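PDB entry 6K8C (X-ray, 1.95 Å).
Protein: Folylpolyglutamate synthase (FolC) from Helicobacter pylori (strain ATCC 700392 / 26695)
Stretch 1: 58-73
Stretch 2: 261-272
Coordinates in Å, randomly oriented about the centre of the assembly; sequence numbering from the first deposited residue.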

ATOM      1  N   LYS A  58      -3.095  -1.520  -4.318  1.00 26.08           N
ATOM      2  CA  LYS A  58      -1.719  -1.977  -4.523  1.00 28.64           C
ATOM      3  C   LYS A  58      -1.276  -2.890  -3.390  1.00 23.79           C
ATOM      4  O   LYS A  58      -0.700  -3.959  -3.625  1.00 25.84           O
ATOM      5  N   GLY A  59      -1.561  -2.491  -2.149  1.00 24.61           N
ATOM      6  CA  GLY A  59      -1.048  -3.230  -1.005  1.00 28.30           C
ATOM      7  C   GLY A  59      -1.599  -4.640  -0.917  1.00 30.68           C
ATOM      8  O   GLY A  59      -0.846  -5.604  -0.756  1.00 24.88           O
ATOM      9  N   SER A  60      -2.924  -4.782  -1.015  1.00 25.92           N
ATOM     10  CA  SER A  60      -3.511  -6.113  -0.879  1.00 22.88           C
ATOM     11  C   SER A  60      -3.193  -6.987  -2.087  1.00 22.23           C
ATOM     12  O   SER A  60      -2.902  -8.178  -1.934  1.00 24.19           O
ATOM     13  N   THR A  61      -3.251  -6.420  -3.296  1.00 23.96           N
ATOM     14  CA  THR A  61      -2.910  -7.198  -4.485  1.00 23.54           C
ATOM     15  C   THR A  61      -1.491  -7.744  -4.391  1.00 24.21           C
ATOM     16  O   THR A  61      -1.242  -8.923  -4.669  1.00 23.81           O
ATOM     17  N   GLY A  62      -0.542  -6.894  -4.000  1.00 27.42           N
ATOM     18  CA  GLY A  62       0.839  -7.338  -3.901  1.00 22.48           C
ATOM     19  C   GLY A  62       1.053  -8.353  -2.798  1.00 20.71           C
ATOM     20  O   GLY A  62       1.815  -9.312  -2.962  1.00 21.66           O
ATOM     21  N   ARG A  63       0.391  -8.161  -1.656  1.00 23.12           N
ATOM     22  CA  ARG A  63       0.604  -9.078  -0.542  1.00 23.29           C
ATOM     23  C   ARG A  63      -0.064 -10.423  -0.802  1.00 22.47           C
ATOM     24  O   ARG A  63       0.467 -11.467  -0.406  1.00 21.72           O
ATOM     25  N   PHE A  64      -1.228 -10.418  -1.463  1.00 22.60           N
ATOM     26  CA  PHE A  64      -1.870 -11.669  -1.864  1.00 18.06           C
ATOM     27  C   PHE A  64      -0.954 -12.478  -2.772  1.00 23.77           C
ATOM     28  O   PHE A  64      -0.764 -13.684  -2.574  1.00 24.65           O
ATOM     29  N   LEU A  65      -0.377 -11.821  -3.784  1.00 21.86           N
ATOM     30  CA  LEU A  65       0.581 -12.494  -4.656  1.00 20.37           C
ATOM     31  C   LEU A  65       1.772 -13.019  -3.862  1.00 26.19           C
ATOM     32  O   LEU A  65       2.207 -14.160  -4.059  1.00 25.05           O
ATOM     33  N   THR A  66       2.314 -12.190  -2.960  1.00 24.47           N
ATOM     34  CA  THR A  66       3.429 -12.599  -2.108  1.00 23.21           C
ATOM     35  C   THR A  66       3.089 -13.855  -1.306  1.00 31.68           C
ATOM     36  O   THR A  66       3.908 -14.775  -1.194  1.00 28.80           O
ATOM     37  N   LEU A  67       1.883 -13.900  -0.728  1.00 25.16           N
ATOM     38  CA  LEU A  67       1.489 -15.058   0.074  1.00 29.81           C
ATOM     39  C   LEU A  67       1.352 -16.309  -0.786  1.00 29.59           C
ATOM     40  O   LEU A  67       1.763 -17.399  -0.369  1.00 28.85           O
ATOM     41  N   LEU A  68       0.778 -16.175  -1.984  1.00 27.02           N
ATOM     42  CA  LEU A  68       0.647 -17.330  -2.870  1.00 26.68           C
ATOM     43  C   LEU A  68       2.016 -17.876  -3.262  1.00 29.94           C
ATOM     44  O   LEU A  68       2.237 -19.091  -3.259  1.00 28.11           O
ATOM     45  N   LEU A  69       2.948 -16.987  -3.614  1.00 27.78           N
ATOM     46  CA  LEU A  69       4.287 -17.432  -3.988  1.00 27.23           C
ATOM     47  C   LEU A  69       4.994 -18.091  -2.811  1.00 36.25           C
ATOM     48  O   LEU A  69       5.627 -19.144  -2.966  1.00 30.25           O
ATOM     49  N   ALA A  70       4.888 -17.491  -1.621  1.00 26.84           N
ATOM     50  CA  ALA A  70       5.497 -18.079  -0.432  1.00 34.88           C
ATOM     51  C   ALA A  70       4.930 -19.460  -0.136  1.00 31.01           C
ATOM     52  O   ALA A  70       5.651 -20.329   0.367  1.00 33.01           O
ATOM     53  N   ASP A  71       3.649 -19.681  -0.449  1.00 29.91           N
ATOM     54  CA  ASP A  71       3.028 -20.989  -0.258  1.00 31.08           C
ATOM     55  C   ASP A  71       3.595 -22.051  -1.193  1.00 37.83           C
ATOM     56  O   ASP A  71       3.380 -23.244  -0.955  1.00 35.24           O
ATOM     57  N   GLN A  72       4.289 -21.649  -2.257  1.00 29.73           N
ATOM     58  CA  GLN A  72       5.011 -22.577  -3.113  1.00 30.28           C
ATOM     59  C   GLN A  72       6.471 -22.717  -2.714  1.00 34.55           C
ATOM     60  O   GLN A  72       7.283 -23.177  -3.525  1.00 39.12           O
ATOM     61  N   ASN A  73       6.815 -22.318  -1.488  1.00 38.13           N
ATOM     62  CA  ASN A  73       8.177 -22.412  -0.961  1.00 39.99           C
ATOM     63  C   ASN A  73       9.145 -21.532  -1.749  1.00 41.70           C
ATOM     64  O   ASN A  73      10.307 -21.885  -1.954  1.00 40.28           O
ATOM     65  N   GLU A 261      -4.670 -26.302  -6.231  1.00 38.78           N
ATOM     66  CA  GLU A 261      -5.750 -25.471  -5.696  1.00 43.23           C
ATOM     67  C   GLU A 261      -5.172 -24.643  -4.554  1.00 43.65           C
ATOM     68  O   GLU A 261      -5.255 -24.994  -3.375  1.00 45.39           O
ATOM     69  N   VAL A 262      -4.581 -23.506  -4.922  1.00 39.71           N
ATOM     70  CA  VAL A 262      -3.767 -22.749  -3.977  1.00 31.65           C
ATOM     71  C   VAL A 262      -4.596 -21.968  -2.964  1.00 33.44           C
ATOM     72  O   VAL A 262      -4.063 -21.562  -1.922  1.00 36.05           O
ATOM     73  N   LEU A 263      -5.882 -21.737  -3.231  1.00 32.77           N
ATOM     74  CA  LEU A 263      -6.706 -20.981  -2.297  1.00 30.74           C
ATOM     75  C   LEU A 263      -7.123 -21.793  -1.079  1.00 41.77           C
ATOM     76  O   LEU A 263      -7.459 -21.204  -0.047  1.00 33.30           O
ATOM     77  N   LYS A 264      -7.105 -23.124  -1.170  1.00 38.76           N
ATOM     78  CA  LYS A 264      -7.609 -23.942  -0.072  1.00 45.03           C
ATOM     79  C   LYS A 264      -6.780 -23.749   1.190  1.00 48.98           C
ATOM     80  O   LYS A 264      -7.327 -23.685   2.297  1.00 53.11           O
ATOM     81  N   ASN A 265      -5.461 -23.636   1.047  1.00 42.90           N
ATOM     82  CA  ASN A 265      -4.568 -23.468   2.186  1.00 50.66           C
ATOM     83  C   ASN A 265      -3.972 -22.068   2.271  1.00 42.21           C
ATOM     84  O   ASN A 265      -3.029 -21.855   3.037  1.00 42.29           O
ATOM     85  N   LEU A 266      -4.487 -21.113   1.502  1.00 40.69           N
ATOM     86  CA  LEU A 266      -4.012 -19.741   1.616  1.00 37.42           C
ATOM     87  C   LEU A 266      -4.376 -19.191   2.988  1.00 42.21           C
ATOM     88  O   LEU A 266      -5.527 -19.292   3.421  1.00 34.71           O
ATOM     89  N   LYS A 267      -3.386 -18.632   3.682  1.00 36.56           N
ATOM     90  CA  LYS A 267      -3.626 -18.062   4.994  1.00 29.85           C
ATOM     91  C   LYS A 267      -4.436 -16.775   4.861  1.00 30.48           C
ATOM     92  O   LYS A 267      -4.445 -16.141   3.803  1.00 34.03           O
ATOM     93  N   PRO A 268      -5.150 -16.380   5.916  1.00 35.85           N
ATOM     94  CA  PRO A 268      -5.918 -15.130   5.850  1.00 34.31           C
ATOM     95  C   PRO A 268      -5.002 -13.928   5.682  1.00 35.27           C
ATOM     96  O   PRO A 268      -3.965 -13.817   6.341  1.00 32.15           O
ATOM     97  N   LEU A 269      -5.395 -13.021   4.786  1.00 35.90           N
ATOM     98  CA  LEU A 269      -4.600 -11.827   4.534  1.00 34.55           C
ATOM     99  C   LEU A 269      -4.695 -10.869   5.711  1.00 41.76           C
ATOM    100  O   LEU A 269      -5.790 -10.533   6.171  1.00 32.96           O
ATOM    101  N   ASN A 270      -3.540 -10.426   6.191  1.00 34.76           N
ATOM    102  CA  ASN A 270      -3.453  -9.419   7.236  1.00 41.84           C
ATOM    103  C   ASN A 270      -2.445  -8.370   6.797  1.00 40.65           C
ATOM    104  O   ASN A 270      -1.310  -8.705   6.444  1.00 48.31           O
ATOM    105  N   LEU A 271      -2.864  -7.111   6.797  1.00 34.82           N
ATOM    106  CA  LEU A 271      -1.982  -5.994   6.504  1.00 34.75           C
ATOM    107  C   LEU A 271      -1.944  -5.069   7.707  1.00 40.68           C
ATOM    108  O   LEU A 271      -2.981  -4.786   8.315  1.00 31.53           O
ATOM    109  N   ILE A 272      -0.740  -4.613   8.054  1.00 36.66           N
ATOM    110  CA  ILE A 272      -0.597  -3.678   9.160  1.00 37.58           C
ATOM    111  C   ILE A 272      -1.331  -2.386   8.826  1.00 30.45           C
ATOM    112  O   ILE A 272      -1.235  -1.860   7.711  1.00 36.06           O
TER

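A segment without regular secondary structure can pack closely against a helix, provided its apolar side chains recur at the spacing of the helical turns and its polar backbone groups find other partners. Residues 58-73 and 261-272 of the Helicobacter pylori folylpolyglutamate synthase illustrate the principle. The two stretches bury 705 Å² between them, and their backbones approach at Ser60 with Leu271, Phe64 with Leu269 and Leu68 with Leu266, a register that advances four residues at a time along the helix.

Leu269 covers the most surface. Its CA-to-CB bond points toward the helix; chi1 is t and chi2 p, and the two methyls lie side by side across the helix, each touching residues a turn apart. CD2 lies over one face of the Phe64 ring, 3.7 Å from the ring centroid and 20° off the normal, a CH-pi contact; the same methyl is 3.9 Å from Ser60 CB. CD1 meets the aliphatic part of Arg63, 3.5 Å from its CG, and Leu67 CD1 at 3.9 Å. Phe64 starts out sideways, with chi1 at -92°, between wells, yet its ring swings nearer, bringing CE1 to 3.4 Å from Leu269 CB.

Leu266 repeats the t, p conformation one step along. Its CA-to-CB bond is sideways, but the end of the side chain comes closer, so that CD1 lies 3.9 Å from Leu67 CB and 4.0 Å from Leu68 CD2. Leu67 and Leu68 are both m, t. Leu68 CD2 also reaches Val262 CG2 at 3.7 Å, extending the apolar seam to the start of the second stretch.

At the other end Leu271, m, t and pointing toward the helix, sets CD1 3.9 Å from Gly59 C and 3.8 Å from Ser60 N. Its CD2 lies over one face of the Arg63 guanidinium, 3.5 Å from NH1.

No hydrogen bond joins the stretches directly; water carries the polar connections. Arg63, with chi1 t and then chi2 and chi3 p, donates from NH1 to water 1 and water 2, each 3.0 Å away. Water 1 also accepts from Ile272 N at 3.1 Å, while water 2 donates to Asn270 O at 2.7 Å. Near the other end Asp71, whose CA-to-CB bond points toward the loop, plays the complementary part: water 3 donates to its OD2 at 2.5 Å and to Val262 O at 2.6 Å, and water 4 donates weakly to OD2 at 2.8 Å while accepting from Lys267 N at 3.0 Å. Leucines, with Phe64 and Val262, thus fill the seam, and charged side chains engage the loop backbone through solvent.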

ATOM      1  CB  LYS A  58      -0.765  -0.784  -4.647  1.00 27.50           C
ATOM      2  CG  LYS A  58      -0.877  -0.039  -5.981  1.00 32.42           C
ATOM      3  CD  LYS A  58       0.371   0.796  -6.254  1.00 37.58           C
ATOM      4  CE  LYS A  58       0.538   1.909  -5.232  1.00 34.96           C
ATOM      5  NZ  LYS A  58      -0.731   2.652  -4.997  1.00 37.02           N
ATOM      6  CB  SER A  60      -5.021  -6.016  -0.667  1.00 27.45           C
ATOM      7  OG  SER A  60      -5.635  -5.277  -1.705  1.00 35.02           O
ATOM      8  CB  THR A  61      -3.057  -6.344  -5.746  1.00 23.26           C
ATOM      9  OG1 THR A  61      -4.383  -5.813  -5.823  1.00 22.86           O
ATOM     10  CG2 THR A  61      -2.769  -7.180  -6.990  1.00 23.73           C
ATOM     11  CB  ARG A  63       0.095  -8.455   0.762  1.00 22.23           C
ATOM     12  CG  ARG A  63       0.460  -9.258   2.026  1.00 21.64           C
ATOM     13  CD  ARG A  63       1.976  -9.403   2.220  1.00 24.39           C
ATOM     14  NE  ARG A  63       2.619  -8.097   2.311  1.00 25.24           N
ATOM     15  CZ  ARG A  63       2.683  -7.365   3.416  1.00 28.25           C
ATOM     16  NH1 ARG A  63       2.162  -7.813   4.551  1.00 24.69           N
ATOM     17  NH2 ARG A  63       3.276  -6.183   3.384  1.00 27.95           N
ATOM     18  CB  PHE A  64      -3.192 -11.381  -2.588  1.00 18.64           C
ATOM     19  CG  PHE A  64      -4.399 -11.360  -1.697  1.00 27.97           C
ATOM     20  CD1 PHE A  64      -4.575 -12.312  -0.710  1.00 33.37           C
ATOM     21  CD2 PHE A  64      -5.380 -10.392  -1.872  1.00 32.66           C
ATOM     22  CE1 PHE A  64      -5.706 -12.292   0.098  1.00 34.81           C
ATOM     23  CE2 PHE A  64      -6.512 -10.364  -1.069  1.00 35.50           C
ATOM     24  CZ  PHE A  64      -6.674 -11.316  -0.082  1.00 36.32           C
ATOM     25  CB  LEU A  65       1.043 -11.536  -5.754  1.00 18.70           C
ATOM     26  CG  LEU A  65       2.135 -12.027  -6.711  1.00 23.98           C
ATOM     27  CD1 LEU A  65       1.693 -13.274  -7.458  1.00 30.52           C
ATOM     28  CD2 LEU A  65       2.506 -10.933  -7.696  1.00 23.56           C
ATOM     29  CB  THR A  66       3.810 -11.451  -1.162  1.00 20.80           C
ATOM     30  OG1 THR A  66       4.256 -10.322  -1.925  1.00 24.27           O
ATOM     31  CG2 THR A  66       4.932 -11.871  -0.200  1.00 25.99           C
ATOM     32  CB  LEU A  67       0.180 -14.776   0.814  1.00 24.33           C
ATOM     33  CG  LEU A  67       0.260 -13.671   1.873  1.00 32.63           C
ATOM     34  CD1 LEU A  67      -1.107 -13.414   2.506  1.00 29.54           C
ATOM     35  CD2 LEU A  67       1.322 -13.993   2.932  1.00 32.55           C
ATOM     36  CB  LEU A  68      -0.159 -16.952  -4.115  1.00 26.41           C
ATOM     37  CG  LEU A  68      -1.639 -16.636  -3.913  1.00 28.05           C
ATOM     38  CD1 LEU A  68      -2.181 -15.853  -5.097  1.00 28.14           C
ATOM     39  CD2 LEU A  68      -2.442 -17.912  -3.685  1.00 34.61           C
ATOM     40  CB  LEU A  69       5.100 -16.248  -4.519  1.00 24.17           C
ATOM     41  CG  LEU A  69       4.580 -15.658  -5.832  1.00 31.01           C
ATOM     42  CD1 LEU A  69       5.224 -14.308  -6.133  1.00 29.85           C
ATOM     43  CD2 LEU A  69       4.820 -16.630  -6.971  1.00 28.29           C
ATOM     44  CB  ALA A  70       5.300 -17.154   0.771  1.00 28.50           C
ATOM     45  CB  ASP A  71       1.517 -20.891  -0.459  1.00 33.19           C
ATOM     46  CG  ASP A  71       0.761 -20.792   0.847  1.00 47.21           C
ATOM     47  OD1 ASP A  71       1.410 -20.854   1.911  1.00 43.13           O
ATOM     48  OD2 ASP A  71      -0.480 -20.648   0.810  1.00 49.65           O
ATOM     49  CB  GLN A  72       4.902 -22.143  -4.575  1.00 33.99           C
ATOM     50  CG  GLN A  72       3.479 -22.103  -5.076  1.00 26.62           C
ATOM     51  CD  GLN A  72       2.799 -23.457  -4.968  1.00 43.59           C
ATOM     52  OE1 GLN A  72       3.415 -24.493  -5.214  1.00 42.33           O
ATOM     53  NE2 GLN A  72       1.527 -23.455  -4.591  1.00 33.66           N
ATOM     54  CB  ASN A  73       8.664 -23.863  -0.922  1.00 43.34           C
ATOM     55  CG  ASN A  73       9.775 -24.077   0.087  1.00 51.56           C
ATOM     56  OD1 ASN A  73       9.886 -23.344   1.072  1.00 54.84           O
ATOM     57  ND2 ASN A  73      10.609 -25.081  -0.156  1.00 74.91           N
ATOM     58  CB  GLU A 261      -6.922 -26.334  -5.242  1.00 53.24           C
ATOM     59  CG  GLU A 261      -8.297 -25.727  -5.504  1.00 59.47           C
ATOM     60  CD  GLU A 261      -8.648 -24.606  -4.538  1.00 66.65           C
ATOM     61  OE1 GLU A 261      -7.992 -24.497  -3.481  1.00 60.02           O
ATOM     62  OE2 GLU A 261      -9.584 -23.831  -4.835  1.00 72.63           O
ATOM     63  CB  VAL A 262      -2.828 -21.808  -4.749  1.00 28.51           C
ATOM     64  CG1 VAL A 262      -1.849 -22.621  -5.580  1.00 33.31           C
ATOM     65  CG2 VAL A 262      -3.636 -20.877  -5.644  1.00 32.21           C
ATOM     66  CB  LEU A 263      -7.953 -20.451  -3.002  1.00 32.59           C
ATOM     67  CG  LEU A 263      -7.669 -19.425  -4.095  1.00 38.22           C
ATOM     68  CD1 LEU A 263      -8.957 -18.778  -4.558  1.00 31.92           C
ATOM     69  CD2 LEU A 263      -6.667 -18.386  -3.601  1.00 33.10           C
ATOM     70  CB  LYS A 264      -7.634 -25.415  -0.480  1.00 49.95           C
ATOM     71  CG  LYS A 264      -9.039 -25.973  -0.650  1.00 62.44           C
ATOM     72  CD  LYS A 264      -9.067 -27.142  -1.620  1.00 62.05           C
ATOM     73  CE  LYS A 264     -10.473 -27.376  -2.152  1.00 67.04           C
ATOM     74  NZ  LYS A 264     -10.469 -28.187  -3.404  1.00 73.10           N
ATOM     75  CB  ASN A 265      -3.449 -24.511   2.137  1.00 51.62           C
ATOM     76  CG  ASN A 265      -3.981 -25.925   2.080  1.00 57.73           C
ATOM     77  OD1 ASN A 265      -4.995 -26.244   2.700  1.00 55.12           O
ATOM     78  ND2 ASN A 265      -3.301 -26.784   1.330  1.00 69.12           N
ATOM     79  CB  LEU A 266      -4.616 -18.872   0.513  1.00 34.72           C
ATOM     80  CG  LEU A 266      -4.177 -17.406   0.470  1.00 35.84           C
ATOM     81  CD1 LEU A 266      -2.676 -17.299   0.242  1.00 41.05           C
ATOM     82  CD2 LEU A 266      -4.941 -16.639  -0.605  1.00 29.69           C
ATOM     83  CB  LYS A 267      -2.299 -17.792   5.708  1.00 34.12           C
ATOM     84  CG  LYS A 267      -1.489 -16.655   5.100  1.00 31.94           C
ATOM     85  CD  LYS A 267      -0.363 -16.206   6.028  1.00 39.85           C
ATOM     86  CE  LYS A 267       0.657 -17.306   6.220  1.00 37.53           C
ATOM     87  NZ  LYS A 267       1.784 -16.868   7.099  1.00 49.98           N
ATOM     88  CB  PRO A 268      -6.656 -15.092   7.194  1.00 36.99           C
ATOM     89  CG  PRO A 268      -5.887 -16.007   8.086  1.00 44.02           C
ATOM     90  CD  PRO A 268      -5.344 -17.082   7.194  1.00 37.66           C
ATOM     91  CB  LEU A 269      -5.061 -11.121   3.257  1.00 30.57           C
ATOM     92  CG  LEU A 269      -4.394  -9.757   3.043  1.00 33.96           C
ATOM     93  CD1 LEU A 269      -2.892  -9.930   2.847  1.00 36.78           C
ATOM     94  CD2 LEU A 269      -5.006  -8.994   1.873  1.00 42.69           C
ATOM     95  CB  ASN A 270      -3.036 -10.036   8.575  1.00 52.23           C
ATOM     96  CG  ASN A 270      -2.699  -8.990   9.618  1.00 54.97           C
ATOM     97  OD1 ASN A 270      -1.554  -8.561   9.734  1.00 55.43           O
ATOM     98  ND2 ASN A 270      -3.701  -8.576  10.386  1.00 57.04           N
ATOM     99  CB  LEU A 271      -2.436  -5.213   5.272  1.00 32.99           C
ATOM    100  CG  LEU A 271      -2.284  -5.888   3.913  1.00 41.86           C
ATOM    101  CD1 LEU A 271      -2.828  -4.974   2.821  1.00 34.61           C
ATOM    102  CD2 LEU A 271      -0.825  -6.246   3.664  1.00 37.62           C
ATOM    103  CB  ILE A 272       0.892  -3.432   9.455  1.00 32.18           C
ATOM    104  CG1 ILE A 272       1.513  -4.679  10.092  1.00 34.66           C
ATOM    105  CG2 ILE A 272       1.074  -2.219  10.358  1.00 36.14           C
ATOM    106  CD1 ILE A 272       3.032  -4.749   9.977  1.00 31.47           C
TER
HETATM  107  O   HOH W   1       1.793  -5.946   6.877  1.00 32.06           O
HETATM  108  O   HOH W   2       0.736 -10.204   5.592  1.00 34.94           O
HETATM  109  O   HOH W   3      -1.589 -21.266  -1.325  1.00 36.57           O
HETATM  110  O   HOH W   4      -0.504 -18.889   3.022  1.00 46.04           O